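DUF2235 domain-containing protein (Pseudomonas aeruginosa, PDB 4O5P) probably acts as a type VI secretion phospholipase effector of the Tle1 family, hydrolysing membrane phospholipids in target cells. Local coordinates at residues Y373-V378 against L407-A412; H379-G384 against E657-S662; P12-A17 against S403-Q408. One frame throughout, in Å; residues are numbered along the deposited sequence.

Contact 1: residues Y373-V378 against L407-A412; sequences YAYPGV and LQHMYA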
loop_
_atom_site.group_PDB
_atom_site.type_symbol
_atom_site.label_atom_id
_atom_site.label_comp_id
_atom_site.label_asym_id
_atom_site.label_seq_id
_atom_site.Cartn_x
_atom_site.Cartn_y
_atom_site.Cartn_z
ATOM N N TYR A 373 -14.478 6.627 -1.603
ATOM C CA TYR A 373 -15.037 6.659 -2.954
ATOM C C TYR A 373 -14.583 5.462 -3.771
ATOM O O TYR A 373 -13.388 5.132 -3.788
ATOM C CB TYR A 373 -14.611 7.932 -3.678
ATOM C CG TYR A 373 -15.324 9.175 -3.215
ATOM C CD1 TYR A 373 -16.638 9.432 -3.599
ATOM C CD2 TYR A 373 -14.675 10.104 -2.407
ATOM C CE1 TYR A 373 -17.298 10.596 -3.178
ATOM C CE2 TYR A 373 -15.315 11.251 -1.993
ATOM C CZ TYR A 373 -16.624 11.487 -2.372
ATOM O OH TYR A 373 -17.246 12.638 -1.950
ATOM N N ALA A 374 -15.537 4.818 -4.448
ATOM C CA ALA A 374 -15.232 3.698 -5.343
ATOM C C ALA A 374 -14.821 4.228 -6.719
ATOM O O ALA A 374 -15.531 5.060 -7.293
ATOM C CB ALA A 374 -16.428 2.787 -5.481
ATOM N N TYR A 375 -13.690 3.731 -7.229
ATOM C CA TYR A 375 -13.089 4.140 -8.514
ATOM C C TYR A 375 -12.826 2.934 -9.436
ATOM O O TYR A 375 -12.550 1.830 -8.970
ATOM C CB TYR A 375 -11.759 4.897 -8.288
ATOM C CG TYR A 375 -11.928 6.400 -8.190
ATOM C CD1 TYR A 375 -12.423 6.994 -7.032
ATOM C CD2 TYR A 375 -11.608 7.225 -9.261
ATOM C CE1 TYR A 375 -12.595 8.386 -6.946
ATOM C CE2 TYR A 375 -11.792 8.597 -9.190
ATOM C CZ TYR A 375 -12.280 9.166 -8.032
ATOM O OH TYR A 375 -12.448 10.532 -7.971
ATOM N N PRO A 376 -12.884 3.152 -10.759
ATOM C CA PRO A 376 -12.660 2.069 -11.719
ATOM C C PRO A 376 -11.177 1.815 -11.890
ATOM O O PRO A 376 -10.375 2.710 -11.599
ATOM C CB PRO A 376 -13.239 2.647 -13.018
ATOM C CG PRO A 376 -12.957 4.092 -12.899
ATOM C CD PRO A 376 -13.193 4.423 -11.434
ATOM N N GLY A 377 -10.823 0.619 -12.360
ATOM C CA GLY A 377 -9.436 0.255 -12.587
ATOM C C GLY A 377 -8.856 -0.623 -11.502
ATOM O O GLY A 377 -9.501 -0.921 -10.498
ATOM N N VAL A 378 -7.628 -1.070 -11.708
ATOM C CA VAL A 378 -6.971 -1.894 -10.721
ATOM C C VAL A 378 -6.097 -0.991 -9.847
ATOM O O VAL A 378 -6.270 0.224 -9.880
ATOM C CB VAL A 378 -6.193 -3.028 -11.372
ATOM C CG1 VAL A 378 -7.185 -3.911 -12.171
ATOM C CG2 VAL A 378 -5.124 -2.479 -12.288
ATOM N N LEU A 407 -6.361 11.449 -9.076
ATOM C CA LEU A 407 -5.347 12.454 -8.714
ATOM C C LEU A 407 -5.995 13.826 -8.553
ATOM O O LEU A 407 -5.866 14.485 -7.498
ATOM C CB LEU A 407 -4.252 12.517 -9.783
ATOM C CG LEU A 407 -3.313 13.720 -9.764
ATOM C CD1 LEU A 407 -2.423 13.682 -8.524
ATOM C CD2 LEU A 407 -2.476 13.721 -11.006
ATOM N N GLN A 408 -6.730 14.242 -9.573
ATOM C CA GLN A 408 -7.359 15.552 -9.497
ATOM C C GLN A 408 -8.330 15.583 -8.323
ATOM O O GLN A 408 -8.398 16.575 -7.564
ATOM C CB GLN A 408 -8.048 15.911 -10.817
ATOM C CG GLN A 408 -7.073 16.353 -11.904
ATOM C CD GLN A 408 -7.731 17.206 -12.991
ATOM O OE1 GLN A 408 -8.920 17.524 -12.916
ATOM N NE2 GLN A 408 -6.951 17.578 -14.010
ATOM N N HIS A 409 -9.027 14.472 -8.125
ATOM C CA HIS A 409 -10.038 14.457 -7.087
ATOM C C HIS A 409 -9.319 14.696 -5.762
ATOM O O HIS A 409 -9.750 15.537 -4.949
ATOM C CB HIS A 409 -10.817 13.135 -7.106
ATOM C CG HIS A 409 -11.874 13.024 -6.052
ATOM N ND1 HIS A 409 -12.657 11.898 -5.904
ATOM C CD2 HIS A 409 -12.277 13.891 -5.088
ATOM C CE1 HIS A 409 -13.489 12.074 -4.892
ATOM N NE2 HIS A 409 -13.273 13.272 -4.376
HETATM N N MSE A 410 -8.179 14.021 -5.586
HETATM C CA MSE A 410 -7.529 14.037 -4.292
HETATM C C MSE A 410 -7.044 15.452 -4.100
HETATM O O MSE A 410 -7.200 16.042 -3.015
HETATM C CB MSE A 410 -6.358 13.034 -4.230
HETATM C CG MSE A 410 -5.735 12.966 -2.837
HETATM SE SE MSE A 410 -6.976 12.186 -1.542
HETATM C CE MSE A 410 -6.603 10.329 -1.951
ATOM N N TYR A 411 -6.544 16.025 -5.197
ATOM C CA TYR A 411 -6.012 17.368 -5.148
ATOM C C TYR A 411 -7.093 18.294 -4.618
ATOM O O TYR A 411 -6.866 19.056 -3.661
ATOM C CB TYR A 411 -5.558 17.795 -6.545
ATOM C CG TYR A 411 -5.099 19.223 -6.626
ATOM C CD1 TYR A 411 -3.776 19.566 -6.391
ATOM C CD2 TYR A 411 -5.993 20.233 -6.953
ATOM C CE1 TYR A 411 -3.360 20.896 -6.480
ATOM C CE2 TYR A 411 -5.595 21.541 -7.039
ATOM C CZ TYR A 411 -4.290 21.876 -6.802
ATOM O OH TYR A 411 -3.928 23.207 -6.891
ATOM N N ALA A 412 -8.293 18.176 -5.190
ATOM C CA ALA A 412 -9.348 19.131 -4.873
ATOM C C ALA A 412 -9.683 18.991 -3.403
ATOM O O ALA A 412 -9.816 20.002 -2.686
ATOM C CB ALA A 412 -10.581 18.899 -5.743
#
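The Y375 hydroxyl meets H409 in a very short hydrogen bond, 2.5 Å from OH to ND1. The modelled length should be read with some caution. The hydroxyl reaches the imidazole at its edge, near the ring plane. It also lies 3.2 Å from H409 CB, so the tyrosine end is tucked against the root of the histidine side chain. The two rings meet rim to rim, with neither over the face of the other.

H409 reaches the strand because its CG is anti to the backbone N (chi1 179°). The ring therefore projects from the helix toward both tyrosines. Its second nitrogen, NE2, is hydrogen-bonded to E413 one helical turn later. With a partner at each nitrogen, the rotation of the imidazole is fixed, and the nearby carboxylate may polarise it.

Y373 adds a different contact. H409 points its edge at one face of the tyrosine in a T-shaped pair, with planes 62° apart and centroids 4.8 Å apart. CE1 of H409 does the touching, 3.4 Å from CD2 of Y373. It sits toward the rim of the ring, not over its centre.

Y373 and Y375 are two residues apart on a strand, so both point to the same side and form an aromatic cluster with H409. Strand 370-375 runs parallel between strands 7-10 and 331-336 in the main sheet. Helix 403-416 packs on this sheet, and L334 of strand 331-336 touches all three aromatic side chains.

Contact 2: residues H379-G384 against E657-S662; sequences HSDVGG and EQVHDS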
loop_
_atom_site.group_PDB
_atom_site.type_symbol
_atom_site.label_atom_id
_atom_site.label_comp_id
_atom_site.label_asym_id
_atom_site.label_seq_id
_atom_site.Cartn_x
_atom_site.Cartn_y
_atom_site.Cartn_z
ATOM N N HIS A 379 -5.191 -1.582 -9.068
ATOM C CA HIS A 379 -4.528 -0.896 -7.951
ATOM C C HIS A 379 -3.898 0.458 -8.373
ATOM O O HIS A 379 -4.229 1.535 -7.823
ATOM C CB HIS A 379 -3.480 -1.859 -7.363
ATOM C CG HIS A 379 -2.810 -1.386 -6.110
ATOM N ND1 HIS A 379 -3.497 -0.828 -5.052
ATOM C CD2 HIS A 379 -1.516 -1.460 -5.715
ATOM C CE1 HIS A 379 -2.655 -0.557 -4.075
ATOM N NE2 HIS A 379 -1.442 -0.919 -4.455
ATOM N N SER A 380 -3.031 0.406 -9.379
ATOM C CA SER A 380 -2.320 1.604 -9.826
ATOM C C SER A 380 -3.122 2.484 -10.790
ATOM O O SER A 380 -2.670 3.582 -11.163
ATOM C CB SER A 380 -0.965 1.225 -10.412
ATOM O OG SER A 380 -0.117 0.786 -9.370
ATOM N N ASP A 381 -4.301 2.008 -11.183
ATOM C CA ASP A 381 -5.284 2.848 -11.863
ATOM C C ASP A 381 -5.901 3.855 -10.899
ATOM O O ASP A 381 -6.509 4.843 -11.319
ATOM C CB ASP A 381 -6.395 2.003 -12.482
ATOM C CG ASP A 381 -5.938 1.264 -13.727
ATOM O OD1 ASP A 381 -5.075 1.828 -14.449
ATOM O OD2 ASP A 381 -6.445 0.134 -13.963
ATOM N N VAL A 382 -5.743 3.611 -9.603
ATOM C CA VAL A 382 -6.250 4.549 -8.607
ATOM C C VAL A 382 -5.092 5.311 -7.970
ATOM O O VAL A 382 -5.151 6.544 -7.806
ATOM C CB VAL A 382 -7.038 3.819 -7.523
ATOM C CG1 VAL A 382 -7.517 4.802 -6.462
ATOM C CG2 VAL A 382 -8.222 3.071 -8.149
ATOM N N GLY A 383 -4.037 4.583 -7.606
ATOM C CA GLY A 383 -2.883 5.257 -7.031
ATOM C C GLY A 383 -1.914 5.927 -7.990
ATOM O O GLY A 383 -1.071 6.728 -7.568
ATOM N N GLY A 384 -2.007 5.618 -9.274
ATOM C CA GLY A 384 -1.006 6.094 -10.213
ATOM C C GLY A 384 0.154 5.107 -10.255
ATOM O O GLY A 384 0.277 4.246 -9.371
ATOM N N GLU A 657 -8.668 0.713 -23.150
ATOM C CA GLU A 657 -7.543 1.645 -23.252
ATOM C C GLU A 657 -7.161 2.383 -21.955
ATOM O O GLU A 657 -6.197 3.148 -21.936
ATOM C CB GLU A 657 -7.809 2.681 -24.362
ATOM C CG GLU A 657 -7.976 2.079 -25.761
ATOM C CD GLU A 657 -8.102 3.147 -26.836
ATOM O OE1 GLU A 657 -8.425 4.309 -26.503
ATOM O OE2 GLU A 657 -7.862 2.827 -28.018
ATOM N N GLN A 658 -7.900 2.165 -20.871
ATOM C CA GLN A 658 -7.555 2.839 -19.606
ATOM C C GLN A 658 -7.284 1.876 -18.447
ATOM O O GLN A 658 -6.318 2.056 -17.708
ATOM C CB GLN A 658 -8.631 3.856 -19.228
ATOM C CG GLN A 658 -8.322 5.284 -19.735
ATOM C CD GLN A 658 -8.513 5.469 -21.234
ATOM O OE1 GLN A 658 -9.417 4.889 -21.835
ATOM N NE2 GLN A 658 -7.662 6.297 -21.845
ATOM N N VAL A 659 -8.111 0.838 -18.333
ATOM C CA VAL A 659 -8.041 -0.094 -17.219
ATOM C C VAL A 659 -6.958 -1.144 -17.428
ATOM O O VAL A 659 -6.987 -1.910 -18.406
ATOM C CB VAL A 659 -9.405 -0.771 -16.964
ATOM C CG1 VAL A 659 -9.289 -1.848 -15.867
ATOM C CG2 VAL A 659 -10.452 0.283 -16.577
ATOM N N HIS A 660 -6.012 -1.196 -16.497
ATOM C CA HIS A 660 -4.921 -2.175 -16.574
ATOM C C HIS A 660 -5.333 -3.522 -16.000
ATOM O O HIS A 660 -6.447 -3.686 -15.515
ATOM C CB HIS A 660 -3.652 -1.669 -15.880
ATOM C CG HIS A 660 -2.996 -0.523 -16.584
ATOM N ND1 HIS A 660 -3.542 0.748 -16.606
ATOM C CD2 HIS A 660 -1.845 -0.453 -17.296
ATOM C CE1 HIS A 660 -2.744 1.550 -17.295
ATOM N NE2 HIS A 660 -1.710 0.844 -17.728
ATOM N N ASP A 661 -4.431 -4.491 -16.081
ATOM C CA ASP A 661 -4.733 -5.835 -15.626
ATOM C C ASP A 661 -3.581 -6.204 -14.723
ATOM O O ASP A 661 -2.527 -6.659 -15.183
ATOM C CB ASP A 661 -4.829 -6.795 -16.820
ATOM C CG ASP A 661 -5.318 -8.184 -16.427
ATOM O OD1 ASP A 661 -5.062 -8.622 -15.284
ATOM O OD2 ASP A 661 -5.949 -8.865 -17.265
ATOM N N SER A 662 -3.759 -5.976 -13.429
ATOM C CA SER A 662 -2.661 -6.157 -12.506
ATOM C C SER A 662 -2.375 -7.647 -12.318
ATOM O O SER A 662 -1.340 -8.019 -11.784
ATOM C CB SER A 662 -2.975 -5.476 -11.186
ATOM O OG SER A 662 -4.174 -5.987 -10.649
#
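The H660 imidazole and the D381 carboxylate meet at the ring's edge, with their planes 45° apart. OD2 of D381 lies in the ring plane beside that edge. OD1 is tilted out of the plane, yet it is the atom that ND1 binds. That bond is 2.9 Å from H660 ND1 to D381 OD1 and is clearly bent.

The backbone makes the second bond. H660 N donates to D381 OD2 at 2.9 Å, and this bond is straighter, at 159°. H660 thus grips both oxygens, each through its syn lone pair. It can do this because its CG stays beside its own backbone N (chi1 -69°), which brings ND1 and N to the same side. OD2 also accepts from V378 N, three residues earlier in the chain. V659 packs against the same oxygen, with CG1 4.0 Å from D381 OD2.

The contact joins the catalytic-domain helix to a loop of the C-terminal region, after helix 649-657. H379, two residues earlier in the same segment, is bonded to D281 and S237, which is consistent with the Ser-His-Asp triad of an alpha/beta hydrolase. D381 therefore ties the loop to the segment that carries this histidine.

D381 is buried and takes three N-H donors, which would favour a charged carboxylate. H660 gives its ND1 proton to that carboxylate. The negative charge would be expected to make a second proton on the ring easier to hold, while K393, which the H660 side chain also touches, would work against this.

Contact 3: residues P12-A17 against S403-Q408; sequences PTHPVA and SQIALQ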
loop_
_atom_site.group_PDB
_atom_site.type_symbol
_atom_site.label_atom_id
_atom_site.label_comp_id
_atom_site.label_asym_id
_atom_site.label_seq_id
_atom_site.Cartn_x
_atom_site.Cartn_y
_atom_site.Cartn_z
ATOM N N PRO A 12 -17.320 10.693 -7.687
ATOM C CA PRO A 12 -18.144 11.744 -8.284
ATOM C C PRO A 12 -17.853 11.844 -9.773
ATOM O O PRO A 12 -16.819 11.347 -10.228
ATOM C CB PRO A 12 -17.675 13.015 -7.563
ATOM C CG PRO A 12 -16.273 12.709 -7.113
ATOM C CD PRO A 12 -16.290 11.229 -6.781
ATOM N N THR A 13 -18.760 12.462 -10.522
ATOM C CA THR A 13 -18.560 12.675 -11.953
ATOM C C THR A 13 -17.360 13.596 -12.093
ATOM O O THR A 13 -17.077 14.378 -11.184
ATOM C CB THR A 13 -19.808 13.326 -12.575
ATOM O OG1 THR A 13 -19.668 13.378 -13.996
ATOM C CG2 THR A 13 -20.006 14.742 -12.024
ATOM N N HIS A 14 -16.617 13.488 -13.187
ATOM C CA HIS A 14 -15.450 14.348 -13.348
ATOM C C HIS A 14 -15.829 15.559 -14.179
ATOM O O HIS A 14 -16.260 15.395 -15.319
ATOM C CB HIS A 14 -14.300 13.628 -14.035
ATOM C CG HIS A 14 -13.131 14.520 -14.309
ATOM N ND1 HIS A 14 -12.249 14.909 -13.323
ATOM C CD2 HIS A 14 -12.725 15.139 -15.444
ATOM C CE1 HIS A 14 -11.340 15.717 -13.843
ATOM N NE2 HIS A 14 -11.605 15.870 -15.130
ATOM N N PRO A 15 -15.658 16.772 -13.620
ATOM C CA PRO A 15 -16.166 17.970 -14.292
ATOM C C PRO A 15 -15.382 18.253 -15.557
ATOM O O PRO A 15 -14.151 18.133 -15.545
ATOM C CB PRO A 15 -15.922 19.077 -13.270
ATOM C CG PRO A 15 -14.789 18.589 -12.453
ATOM C CD PRO A 15 -14.976 17.098 -12.354
ATOM N N VAL A 16 -16.100 18.614 -16.621
ATOM C CA VAL A 16 -15.513 18.915 -17.932
ATOM C C VAL A 16 -14.178 19.667 -17.854
ATOM O O VAL A 16 -13.132 19.142 -18.270
ATOM C CB VAL A 16 -16.527 19.681 -18.809
ATOM N N ALA A 17 -14.212 20.871 -17.290
ATOM C CA ALA A 17 -13.009 21.705 -17.187
ATOM C C ALA A 17 -11.950 21.223 -16.175
ATOM O O ALA A 17 -10.876 21.819 -16.063
ATOM C CB ALA A 17 -13.398 23.152 -16.897
ATOM N N SER A 403 -5.595 6.982 -13.817
ATOM C CA SER A 403 -5.229 7.472 -12.492
ATOM C C SER A 403 -5.218 9.001 -12.366
ATOM O O SER A 403 -5.137 9.525 -11.264
ATOM C CB SER A 403 -3.865 6.920 -12.098
ATOM O OG SER A 403 -2.926 7.161 -13.121
ATOM N N GLN A 404 -5.283 9.704 -13.492
ATOM C CA GLN A 404 -5.341 11.165 -13.463
ATOM C C GLN A 404 -6.638 11.710 -12.879
ATOM O O GLN A 404 -6.672 12.868 -12.443
ATOM C CB GLN A 404 -5.088 11.753 -14.863
ATOM C CG GLN A 404 -3.681 11.453 -15.418
ATOM C CD GLN A 404 -2.574 12.204 -14.687
ATOM O OE1 GLN A 404 -1.750 11.609 -13.980
ATOM N NE2 GLN A 404 -2.541 13.519 -14.870
ATOM N N ILE A 405 -7.700 10.903 -12.848
ATOM C CA ILE A 405 -8.974 11.420 -12.319
ATOM C C ILE A 405 -8.902 11.448 -10.798
ATOM O O ILE A 405 -9.056 12.509 -10.157
ATOM C CB ILE A 405 -10.207 10.579 -12.791
ATOM C CG1 ILE A 405 -10.222 10.431 -14.311
ATOM C CG2 ILE A 405 -11.513 11.202 -12.309
ATOM C CD1 ILE A 405 -10.357 11.749 -15.058
ATOM N N ALA A 406 -8.640 10.279 -10.219
ATOM C CA ALA A 406 -8.427 10.182 -8.778
ATOM C C ALA A 406 -7.429 11.241 -8.306
ATOM O O ALA A 406 -7.640 11.883 -7.274
ATOM C CB ALA A 406 -7.958 8.801 -8.403
ATOM N N LEU A 407 -6.361 11.449 -9.076
ATOM C CA LEU A 407 -5.347 12.454 -8.714
ATOM C C LEU A 407 -5.995 13.826 -8.553
ATOM O O LEU A 407 -5.866 14.485 -7.498
ATOM C CB LEU A 407 -4.252 12.517 -9.783
ATOM C CG LEU A 407 -3.313 13.720 -9.764
ATOM C CD1 LEU A 407 -2.423 13.682 -8.524
ATOM C CD2 LEU A 407 -2.476 13.721 -11.006
ATOM N N GLN A 408 -6.730 14.242 -9.573
ATOM C CA GLN A 408 -7.359 15.552 -9.497
ATOM C C GLN A 408 -8.330 15.583 -8.323
ATOM O O GLN A 408 -8.398 16.575 -7.564
ATOM C CB GLN A 408 -8.048 15.911 -10.817
ATOM C CG GLN A 408 -7.073 16.353 -11.904
ATOM C CD GLN A 408 -7.731 17.206 -12.991
ATOM O OE1 GLN A 408 -8.920 17.524 -12.916
ATOM N NE2 GLN A 408 -6.951 17.578 -14.010
HETATM O O HOH W 1 -11.476 14.286 -10.599
#
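H14 lies beside I405 where a loop, extended as far as P15, passes a helix, with their CA atoms 7.2 Å apart. Segment 12-17 has no regular structure and follows strand 7-10 of the main sheet. Segment 403-408 is helical, with the backbone bonds L407 N to S403 O and Q408 N to Q404 O. The fold is that of an alpha/beta hydrolase, and the contact brings the N-terminal loop against a helix that packs on its sheet.

H14 is the loop residue that enters the contact. Its CG is anti to the backbone N (chi1 175°), and this swings the ring toward the helix. I405 lies over one ring face in a CH-pi contact. Its CD1 is 4.0 Å from the H14 ring centroid and only 9° off the normal, so the methyl sits over the centre. The other branch methyl, CG2, comes from the same face, nearer the rim, 3.9 Å from H14 ND1. On the opposite face, P15 CD lies 3.5 Å above the H14 ring plane, toward the rim. The imidazole is thus sandwiched between a helix side chain and the next residue of its own loop.

Q408 meets the ring at the edge. Its OE1 lies in the ring plane, 3.2 Å from H14 CE1, and the amide and ring planes are 52° apart. This is a close carbon-to-oxygen approach. The amide is held from elsewhere: OE1 accepts from R19 N, and NE2 donates to F447 O. A454 and F457 of helix 451-463 also touch H14.

A water bridges the two segments. It lies in the H14 ring plane, 2.9 Å from H14 ND1, and donates to I405 O at 3.0 Å.

How the contacts relate
All three contacts are buried, but contacts 1 and 2 lie deeper, about 15 and 14 Å from the chain centre to their own centres. Contact 3 lies about 22 Å out, and exposed loop residues flank it. Contacts 1 and 3 share helix 403-416, and P12 touches both Y373 and H409. Contacts 1 and 2 follow each other along the chain from strand 370-375 into helix 379-383, with V378 packing on H660. A histidine is central each time, in different chemistry. In contact 1 it bonds a tyrosine within an aromatic cluster. In contact 2 it bonds a carboxylate. In contact 3 it packs between aliphatic groups, with an amide oxygen and a water at its edge.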